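PDB 3IM8: malonyl acyl carrier protein transacylase from Streptococcus pneumoniae, which probably transfers the malonyl group from malonyl-CoA to holo acyl carrier protein, yielding malonyl-ACP for fatty acid synthesis and releasing CoA. Local coordinates for residues E139-E142 and E143-K147; L202-P205 and A206-L210; Y73-L76 and Q77-G80; A292-D296 and Q297-V301. All blocks are in the same frame, centred on the assembly; numbering follows the deposited sequence.

From the N terminus the order is contact 3, contact 1, contact 2, contact 4. Each is one unbroken run of chain, so they follow in series, none nests in or crosses another, and each closes only a helical turn or a tight turn. Contact 3 ends helix 58-78; contact 1 is a turn of helix 138-148, beside the mixed sheet; contact 2 begins helix 204-215; contact 4 turns strand 290-294 into helix 297-304. Contacts 3 and 4 have centres about 12 Å apart and touch, L76 CD2 lying 3.9 Å from L300 CD2, whereas the centres of contacts 1 and 3 are about 43 Å apart, on opposite sides of the chain's centre.

Contact 1: E139-E142 and E143-K147; sequences EVIE and EACQK
I141 and C145 meet across one turn of helix 138-148, an i-to-i+4 contact within the first helix of a ferredoxin-like beta-alpha-beta-beta-alpha-beta unit; the helix packs against the mixed sheet. Four successive backbone bonds define the turn, E143 N to E139 O, A144 N to V140 O, C145 N to I141 O and Q146 N to E142 O, all 2.9 Å long. The straightest is that of E143 N, with an angle of 170° at the hydrogen. On the buried side, the CG2 branch of I141 stands 4.3 Å from C145 SG. The sulfur is turned back along the helix because it lies anti to its own carbonyl carbon (chi1 -69°), which also leaves SG 3.2 Å from I141 O. Both side chains reach the sheet, I141 at I165 and C145 at V154, and both touch I167; A144 and I141 rest on L181 of helix 171-184. E143 and Q146 lie on the exposed side, where Q146 CB passes 3.5 Å from E142 O. E142 runs extended beyond CG toward strand 154-161, and its OE2 is hydrogen-bonded to Y159 OH.

Contact 2: L202-P205 and A206-L210; sequences LLEP and ASQKL
The carboxylate of E204 and the amide of Q208 lie side by side and point the same way, their planes 38° apart. Over one face of the carboxylate stands the hydroxyl of S207, whose OG is 4.2 Å from E204 CD, too far to be more than packing. The CG methylene of Q208 approaches obliquely on that same side, beyond the two oxygens, 3.8 Å from OE1 and 3.9 Å from OE2 of E204. The polar link runs through the backbone instead. S207 OG donates to E204 O over 2.7 Å, in the carbonyl plane and on a lone pair, while Q208 N reaches the same oxygen over 3.2 Å, nearly along the C=O axis. The serine rotamer makes this possible: with chi1 at 77°, OG lies between its own N and carbonyl carbon and faces back down the helix. This is the first turn of helix 204-215, with L203 at the N-cap and P205 in a place where its lack of an N-H costs no helical bond. S207 N donates to L203 O at 2.9 Å, whereas K209 N makes only a weak bond to P205 O. On the buried side, L203 CB and A206 CB are 4.4 Å apart; A206 also touches A122 of helix 105-122, and the L203 side chain is about 6 Å from that of H199, a predicted active-site residue. E204 O therefore serves two donors, and a carboxylate in the first turn would probably be favoured by the positive end of the helix dipole.

Contact 3: Y73-L76 and Q77-G80; sequences YRLL and QEKG
Y73 and Q77 are brought face to face by their first torsions: chi1 of 146° swings the tyrosine ring toward the following turn, and Q77 CG, anti to its carbonyl carbon (chi1 -74°), runs back along the helix to meet it. The amide then stacks on the ring with the two planes 27° apart. Q77 CD lies 3.3 Å from Y73 CZ, and Q77 CG sits over the ring face, 4.2 Å from the centroid, as a CH-pi contact. In the backbone of the same turn, Q77 N donates to Y73 O at 2.9 Å. This is the last turn of helix 58-78, which ends in a Schellman motif: G80 has the positive phi that glycine readily adopts, and its N donates to Q77 O at 3.1 Å. K79 N closes on L75 O at 3.0 Å, and the two side chains run alongside, L75 CD1 being 4.1 Å from K79 CE. L75 also packs on V29 of helix 27-40. Y73 OH and Q77 NE2 are near each other but poorly angled for a hydrogen bond; NE2 bonds to Q82 OE1 instead. The two side chains thus meet mainly by stacking, while the amide nitrogen is held by the chain just beyond the helix.

Contact 4: A292-D296 and Q297-V301; sequences AHVED and QASLV
V294 and S299 face each other with CA atoms 4.9 Å apart because the chain reverses between strand 292-294 and helix 297-301, whose axes make an angle of 139° and come within 7.1 Å. S299 OG sits inside the turn, held by two bonds: it accepts from E295 N at 2.8 Å, an almost straight bond, and donates to D296 OD1 at 2.7 Å. That carboxylate oxygen also receives S299 N at 3.0 Å. The two donors come from opposite faces of the carboxylate plane, OG from well above it (38° out), the amide nearly along the C-O bond. D296 is thereby the N-cap of helix 297-304, its chi1 of 62° folding the carboxylate over the first turn. The preceding strand, 290-294, is an outermost strand of the four-stranded parallel sheet in the alpha/beta core and pairs with strand 268-272. D21 of helix 20-25 accepts from Q297 N through OD2. E295 has its polar partner outside the turn, its OE1 taking the amide N-H of G275. On the buried side, V294 CG1 packs against L300 CB at 4.1 Å. The H293 ring approaches the serine obliquely, its CE1 4.2 Å from S299 CB. Helical bonding begins with L300 N donating to D296 O at 3.0 Å.

Contact 1: E139-E142 and E143-K147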
loop_
_atom_site.group_PDB
_atom_site.type_symbol
_atom_site.label_atom_id
_atom_site.label_comp_id
_atom_site.label_asym_id
_atom_site.label_seq_id
_atom_site.Cartn_x
_atom_site.Cartn_y
_atom_site.Cartn_z
ATOM N N GLU A 139 -18.349 8.113 -11.255
ATOM C CA GLU A 139 -18.826 7.903 -12.629
ATOM C C GLU A 139 -18.190 8.930 -13.559
ATOM O O GLU A 139 -17.681 8.602 -14.656
ATOM C CB GLU A 139 -20.363 8.065 -12.679
ATOM C CG GLU A 139 -21.172 7.059 -11.869
ATOM C CD GLU A 139 -20.918 7.140 -10.348
ATOM O OE1 GLU A 139 -21.011 6.077 -9.683
ATOM O OE2 GLU A 139 -20.625 8.251 -9.815
ATOM N N VAL A 140 -18.226 10.174 -13.096
ATOM C CA VAL A 140 -17.673 11.334 -13.816
ATOM C C VAL A 140 -16.210 11.190 -14.111
ATOM O O VAL A 140 -15.782 11.537 -15.215
ATOM C CB VAL A 140 -17.899 12.653 -13.018
ATOM C CG1 VAL A 140 -17.227 13.837 -13.741
ATOM C CG2 VAL A 140 -19.410 12.884 -12.783
ATOM N N ILE A 141 -15.457 10.658 -13.132
ATOM C CA ILE A 141 -14.015 10.562 -13.231
ATOM C C ILE A 141 -13.662 9.471 -14.213
ATOM O O ILE A 141 -12.791 9.653 -15.078
ATOM C CB ILE A 141 -13.356 10.282 -11.825
ATOM C CG1 ILE A 141 -13.522 11.489 -10.897
ATOM C CG2 ILE A 141 -11.867 9.975 -11.952
ATOM C CD1 ILE A 141 -13.311 11.141 -9.388
ATOM N N GLU A 142 -14.357 8.332 -14.078
ATOM C CA GLU A 142 -14.204 7.189 -14.964
ATOM C C GLU A 142 -14.526 7.565 -16.423
ATOM O O GLU A 142 -13.742 7.285 -17.321
ATOM C CB GLU A 142 -15.068 6.001 -14.446
ATOM C CG GLU A 142 -14.639 5.573 -13.012
ATOM C CD GLU A 142 -15.326 4.324 -12.447
ATOM O OE1 GLU A 142 -16.478 4.054 -12.822
ATOM O OE2 GLU A 142 -14.720 3.626 -11.596
ATOM N N GLU A 143 -15.667 8.210 -16.638
ATOM C CA GLU A 143 -16.055 8.731 -17.963
ATOM C C GLU A 143 -15.027 9.726 -18.540
ATOM O O GLU A 143 -14.565 9.609 -19.695
ATOM C CB GLU A 143 -17.431 9.398 -17.855
ATOM C CG GLU A 143 -18.116 9.710 -19.210
ATOM C CD GLU A 143 -19.411 10.556 -19.077
ATOM O OE1 GLU A 143 -20.015 10.901 -20.131
ATOM O OE2 GLU A 143 -19.822 10.879 -17.931
ATOM N N ALA A 144 -14.640 10.699 -17.729
ATOM C CA ALA A 144 -13.636 11.638 -18.184
ATOM C C ALA A 144 -12.372 10.903 -18.648
ATOM O O ALA A 144 -11.844 11.183 -19.752
ATOM C CB ALA A 144 -13.346 12.649 -17.113
ATOM N N CYS A 145 -11.902 9.930 -17.844
ATOM C CA CYS A 145 -10.697 9.181 -18.194
ATOM C C CYS A 145 -10.889 8.316 -19.457
ATOM O O CYS A 145 -9.964 8.086 -20.248
ATOM C CB CYS A 145 -10.276 8.282 -17.025
ATOM S SG CYS A 145 -9.655 9.186 -15.579
ATOM N N GLN A 146 -12.099 7.797 -19.598
ATOM C CA GLN A 146 -12.450 7.056 -20.800
ATOM C C GLN A 146 -12.382 7.890 -22.078
ATOM O O GLN A 146 -11.650 7.495 -22.997
ATOM C CB GLN A 146 -13.767 6.277 -20.625
ATOM C CG GLN A 146 -13.414 4.857 -20.108
ATOM C CD GLN A 146 -14.521 4.219 -19.301
ATOM O OE1 GLN A 146 -15.691 4.625 -19.418
ATOM N NE2 GLN A 146 -14.165 3.203 -18.463
ATOM N N LYS A 147 -13.068 9.035 -22.130
ATOM C CA LYS A 147 -12.938 9.951 -23.277
ATOM C C LYS A 147 -11.470 10.299 -23.574
ATOM O O LYS A 147 -11.026 10.283 -24.718
ATOM C CB LYS A 147 -13.703 11.237 -23.022
ATOM C CG LYS A 147 -14.009 12.032 -24.296
ATOM C CD LYS A 147 -15.028 13.137 -24.003
ATOM C CE LYS A 147 -16.396 12.613 -23.419
ATOM N NZ LYS A 147 -17.164 13.595 -22.533
#

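Contact 2: L202-P205 and A206-L210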
loop_
_atom_site.group_PDB
_atom_site.type_symbol
_atom_site.label_atom_id
_atom_site.label_comp_id
_atom_site.label_asym_id
_atom_site.label_seq_id
_atom_site.Cartn_x
_atom_site.Cartn_y
_atom_site.Cartn_z
ATOM N N LEU A 202 0.404 1.136 -18.035
ATOM C CA LEU A 202 1.824 1.491 -18.246
ATOM C C LEU A 202 2.704 0.520 -17.506
ATOM O O LEU A 202 3.854 0.292 -17.887
ATOM C CB LEU A 202 2.124 2.933 -17.846
ATOM C CG LEU A 202 1.331 3.895 -18.738
ATOM C CD1 LEU A 202 1.100 5.237 -18.074
ATOM C CD2 LEU A 202 1.977 4.025 -20.140
ATOM N N LEU A 203 2.152 -0.108 -16.466
ATOM C CA LEU A 203 2.967 -1.023 -15.659
ATOM C C LEU A 203 2.921 -2.463 -16.122
ATOM O O LEU A 203 3.487 -3.343 -15.464
ATOM C CB LEU A 203 2.599 -0.917 -14.164
ATOM C CG LEU A 203 3.484 0.202 -13.567
ATOM C CD1 LEU A 203 3.153 1.584 -14.183
ATOM C CD2 LEU A 203 3.397 0.235 -12.059
ATOM N N GLU A 204 2.260 -2.714 -17.250
ATOM C CA GLU A 204 2.154 -4.075 -17.816
ATOM C C GLU A 204 3.521 -4.764 -17.967
ATOM O O GLU A 204 3.673 -5.896 -17.540
ATOM C CB GLU A 204 1.306 -4.097 -19.119
ATOM C CG GLU A 204 0.513 -5.426 -19.359
ATOM C CD GLU A 204 1.413 -6.548 -19.882
ATOM O OE1 GLU A 204 1.061 -7.737 -19.828
ATOM O OE2 GLU A 204 2.509 -6.240 -20.361
ATOM N N PRO A 205 4.531 -4.066 -18.526
ATOM C CA PRO A 205 5.892 -4.647 -18.503
ATOM C C PRO A 205 6.390 -5.045 -17.090
ATOM O O PRO A 205 7.000 -6.131 -16.902
ATOM C CB PRO A 205 6.780 -3.517 -19.079
ATOM C CG PRO A 205 5.848 -2.690 -19.967
ATOM C CD PRO A 205 4.459 -2.802 -19.306
ATOM N N ALA A 206 6.150 -4.185 -16.102
ATOM C CA ALA A 206 6.507 -4.534 -14.731
ATOM C C ALA A 206 5.804 -5.856 -14.325
ATOM O O ALA A 206 6.461 -6.804 -13.825
ATOM C CB ALA A 206 6.184 -3.370 -13.748
ATOM N N SER A 207 4.491 -5.918 -14.576
ATOM C CA SER A 207 3.658 -7.044 -14.136
ATOM C C SER A 207 4.094 -8.414 -14.711
ATOM O O SER A 207 3.883 -9.462 -14.075
ATOM C CB SER A 207 2.198 -6.772 -14.437
ATOM O OG SER A 207 1.949 -6.982 -15.788
ATOM N N GLN A 208 4.728 -8.378 -15.890
ATOM C CA GLN A 208 5.253 -9.586 -16.574
ATOM C C GLN A 208 6.440 -10.141 -15.879
ATOM O O GLN A 208 6.567 -11.362 -15.723
ATOM C CB GLN A 208 5.646 -9.286 -18.024
ATOM C CG GLN A 208 4.480 -9.261 -19.004
ATOM C CD GLN A 208 3.993 -10.674 -19.367
ATOM O OE1 GLN A 208 3.226 -11.296 -18.605
ATOM N NE2 GLN A 208 4.442 -11.190 -20.538
ATOM N N LYS A 209 7.329 -9.243 -15.474
ATOM C CA LYS A 209 8.510 -9.649 -14.755
ATOM C C LYS A 209 8.083 -10.167 -13.373
ATOM O O LYS A 209 8.665 -11.113 -12.855
ATOM C CB LYS A 209 9.487 -8.479 -14.628
ATOM C CG LYS A 209 10.400 -8.186 -15.882
ATOM C CD LYS A 209 11.612 -7.291 -15.505
ATOM C CE LYS A 209 12.472 -6.844 -16.715
ATOM N NZ LYS A 209 13.175 -8.006 -17.427
ATOM N N LEU A 210 7.040 -9.546 -12.800
ATOM C CA LEU A 210 6.692 -9.834 -11.419
ATOM C C LEU A 210 6.020 -11.191 -11.446
ATOM O O LEU A 210 6.237 -11.989 -10.560
ATOM C CB LEU A 210 5.777 -8.767 -10.813
ATOM C CG LEU A 210 5.213 -8.910 -9.365
ATOM C CD1 LEU A 210 6.306 -8.856 -8.334
ATOM C CD2 LEU A 210 4.263 -7.809 -9.095
#

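Contact 3: Y73-L76 and Q77-G80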
loop_
_atom_site.group_PDB
_atom_site.type_symbol
_atom_site.label_atom_id
_atom_site.label_comp_id
_atom_site.label_asym_id
_atom_site.label_seq_id
_atom_site.Cartn_x
_atom_site.Cartn_y
_atom_site.Cartn_z
ATOM N N TYR A 73 3.712 -4.862 13.305
ATOM C CA TYR A 73 2.623 -5.851 13.486
ATOM C C TYR A 73 3.043 -6.923 14.473
ATOM O O TYR A 73 2.276 -7.227 15.394
ATOM C CB TYR A 73 2.228 -6.460 12.138
ATOM C CG TYR A 73 1.794 -7.903 12.168
ATOM C CD1 TYR A 73 0.513 -8.255 12.534
ATOM C CD2 TYR A 73 2.673 -8.920 11.767
ATOM C CE1 TYR A 73 0.133 -9.618 12.562
ATOM C CE2 TYR A 73 2.320 -10.234 11.774
ATOM C CZ TYR A 73 1.058 -10.591 12.167
ATOM O OH TYR A 73 0.725 -11.953 12.148
ATOM N N ARG A 74 4.275 -7.444 14.325
ATOM C CA ARG A 74 4.802 -8.446 15.237
ATOM C C ARG A 74 4.900 -7.931 16.674
ATOM O O ARG A 74 4.616 -8.672 17.627
ATOM C CB ARG A 74 6.151 -9.018 14.765
ATOM C CG ARG A 74 6.045 -9.997 13.647
ATOM C CD ARG A 74 7.420 -10.340 13.093
ATOM N NE ARG A 74 7.384 -11.378 12.065
ATOM C CZ ARG A 74 8.476 -11.961 11.581
ATOM N NH1 ARG A 74 9.670 -11.598 12.048
ATOM N NH2 ARG A 74 8.370 -12.935 10.667
ATOM N N LEU A 75 5.255 -6.655 16.834
ATOM C CA LEU A 75 5.226 -6.027 18.156
ATOM C C LEU A 75 3.806 -6.012 18.749
ATOM O O LEU A 75 3.618 -6.429 19.914
ATOM C CB LEU A 75 5.861 -4.625 18.133
ATOM C CG LEU A 75 5.836 -3.772 19.422
ATOM C CD1 LEU A 75 6.367 -4.499 20.659
ATOM C CD2 LEU A 75 6.576 -2.461 19.235
ATOM N N LEU A 76 2.834 -5.527 17.963
ATOM C CA LEU A 76 1.438 -5.543 18.351
ATOM C C LEU A 76 1.020 -6.971 18.795
ATOM O O LEU A 76 0.358 -7.115 19.838
ATOM C CB LEU A 76 0.523 -4.990 17.228
ATOM C CG LEU A 76 0.579 -3.475 16.940
ATOM C CD1 LEU A 76 -0.644 -3.020 16.270
ATOM C CD2 LEU A 76 0.719 -2.692 18.250
ATOM N N GLN A 77 1.457 -8.003 18.062
ATOM C CA GLN A 77 1.191 -9.396 18.436
ATOM C C GLN A 77 1.699 -9.767 19.834
ATOM O O GLN A 77 0.971 -10.387 20.618
ATOM C CB GLN A 77 1.750 -10.387 17.415
ATOM C CG GLN A 77 0.965 -10.474 16.118
ATOM C CD GLN A 77 1.421 -11.617 15.274
ATOM O OE1 GLN A 77 2.597 -11.699 14.861
ATOM N NE2 GLN A 77 0.492 -12.500 14.964
ATOM N N GLU A 78 2.929 -9.365 20.147
ATOM C CA GLU A 78 3.519 -9.506 21.480
ATOM C C GLU A 78 2.759 -8.772 22.589
ATOM O O GLU A 78 2.744 -9.249 23.703
ATOM C CB GLU A 78 4.972 -8.998 21.462
ATOM C CG GLU A 78 5.664 -8.870 22.865
ATOM C CD GLU A 78 7.102 -8.334 22.785
ATOM O OE1 GLU A 78 7.377 -7.346 23.489
ATOM O OE2 GLU A 78 7.954 -8.899 22.028
ATOM N N LYS A 79 2.182 -7.598 22.310
ATOM C CA LYS A 79 1.331 -6.856 23.286
ATOM C C LYS A 79 -0.132 -7.385 23.358
ATOM O O LYS A 79 -0.977 -6.835 24.075
ATOM C CB LYS A 79 1.376 -5.335 23.020
ATOM C CG LYS A 79 2.804 -4.724 23.017
ATOM C CD LYS A 79 3.343 -4.269 24.407
ATOM C CE LYS A 79 4.871 -4.144 24.425
ATOM N NZ LYS A 79 5.512 -3.600 25.678
ATOM N N GLY A 80 -0.413 -8.465 22.631
ATOM C CA GLY A 80 -1.708 -9.143 22.677
ATOM C C GLY A 80 -2.784 -8.721 21.688
ATOM O O GLY A 80 -3.965 -9.057 21.909
#

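Contact 4: A292-D296 and Q297-V301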
loop_
_atom_site.group_PDB
_atom_site.type_symbol
_atom_site.label_atom_id
_atom_site.label_comp_id
_atom_site.label_asym_id
_atom_site.label_seq_id
_atom_site.Cartn_x
_atom_site.Cartn_y
_atom_site.Cartn_z
ATOM N N ALA A 292 -7.118 3.752 15.129
ATOM C CA ALA A 292 -5.890 3.938 15.840
ATOM C C ALA A 292 -4.805 3.605 14.829
ATOM O O ALA A 292 -5.035 2.866 13.870
ATOM C CB ALA A 292 -5.838 2.949 16.970
ATOM N N HIS A 293 -3.628 4.172 15.019
ATOM C CA HIS A 293 -2.491 3.785 14.223
ATOM C C HIS A 293 -1.299 3.603 15.136
ATOM O O HIS A 293 -1.260 4.205 16.189
ATOM C CB HIS A 293 -2.230 4.838 13.150
ATOM C CG HIS A 293 -1.875 6.192 13.686
ATOM N ND1 HIS A 293 -0.566 6.588 13.908
ATOM C CD2 HIS A 293 -2.648 7.246 14.031
ATOM C CE1 HIS A 293 -0.552 7.824 14.369
ATOM N NE2 HIS A 293 -1.806 8.241 14.462
ATOM N N VAL A 294 -0.329 2.767 14.744
ATOM C CA VAL A 294 0.892 2.607 15.499
ATOM C C VAL A 294 2.075 2.718 14.552
ATOM O O VAL A 294 2.171 1.912 13.600
ATOM C CB VAL A 294 0.917 1.253 16.269
ATOM C CG1 VAL A 294 2.220 1.132 17.059
ATOM C CG2 VAL A 294 -0.190 1.195 17.259
ATOM N N GLU A 295 2.936 3.729 14.767
ATOM C CA GLU A 295 4.182 3.879 13.967
ATOM C C GLU A 295 5.438 4.169 14.830
ATOM O O GLU A 295 6.559 4.096 14.334
ATOM C CB GLU A 295 4.026 5.009 12.930
ATOM C CG GLU A 295 3.974 6.375 13.587
ATOM C CD GLU A 295 3.883 7.501 12.611
ATOM O OE1 GLU A 295 4.269 7.331 11.441
ATOM O OE2 GLU A 295 3.373 8.561 13.002
ATOM N N ASP A 296 5.234 4.497 16.116
ATOM C CA ASP A 296 6.299 4.942 17.048
ATOM C C ASP A 296 5.894 4.744 18.545
ATOM O O ASP A 296 4.814 4.227 18.837
ATOM C CB ASP A 296 6.726 6.402 16.766
ATOM C CG ASP A 296 5.596 7.411 16.954
ATOM O OD1 ASP A 296 4.537 7.040 17.494
ATOM O OD2 ASP A 296 5.732 8.572 16.506
ATOM N N GLN A 297 6.748 5.123 19.491
ATOM C CA GLN A 297 6.496 4.794 20.905
ATOM C C GLN A 297 5.240 5.489 21.356
ATOM O O GLN A 297 4.342 4.862 21.946
ATOM C CB GLN A 297 7.685 5.124 21.852
ATOM C CG GLN A 297 7.551 4.401 23.254
ATOM C CD GLN A 297 7.564 2.874 23.121
ATOM O OE1 GLN A 297 8.201 2.325 22.205
ATOM N NE2 GLN A 297 6.869 2.172 24.035
ATOM N N ALA A 298 5.125 6.773 21.029
ATOM C CA ALA A 298 3.911 7.530 21.441
ATOM C C ALA A 298 2.609 6.871 20.971
ATOM O O ALA A 298 1.701 6.634 21.764
ATOM C CB ALA A 298 3.985 9.006 20.931
ATOM N N SER A 299 2.526 6.565 19.674
ATOM C CA SER A 299 1.312 5.922 19.120
ATOM C C SER A 299 1.049 4.505 19.693
ATOM O O SER A 299 -0.128 4.050 19.800
ATOM C CB SER A 299 1.325 5.936 17.559
ATOM O OG SER A 299 2.510 5.383 16.980
ATOM N N LEU A 300 2.124 3.815 20.077
ATOM C CA LEU A 300 2.011 2.481 20.699
ATOM C C LEU A 300 1.300 2.637 22.062
ATOM O O LEU A 300 0.332 1.925 22.355
ATOM C CB LEU A 300 3.404 1.854 20.908
ATOM C CG LEU A 300 3.604 0.349 21.226
ATOM C CD1 LEU A 300 4.384 0.078 22.475
ATOM C CD2 LEU A 300 2.340 -0.587 21.107
ATOM N N VAL A 301 1.775 3.586 22.862
ATOM C CA VAL A 301 1.206 3.882 24.207
ATOM C C VAL A 301 -0.241 4.349 24.102
ATOM O O VAL A 301 -1.079 3.821 24.789
ATOM C CB VAL A 301 2.061 4.864 24.978
ATOM C CG1 VAL A 301 1.339 5.308 26.302
ATOM C CG2 VAL A 301 3.390 4.214 25.306
#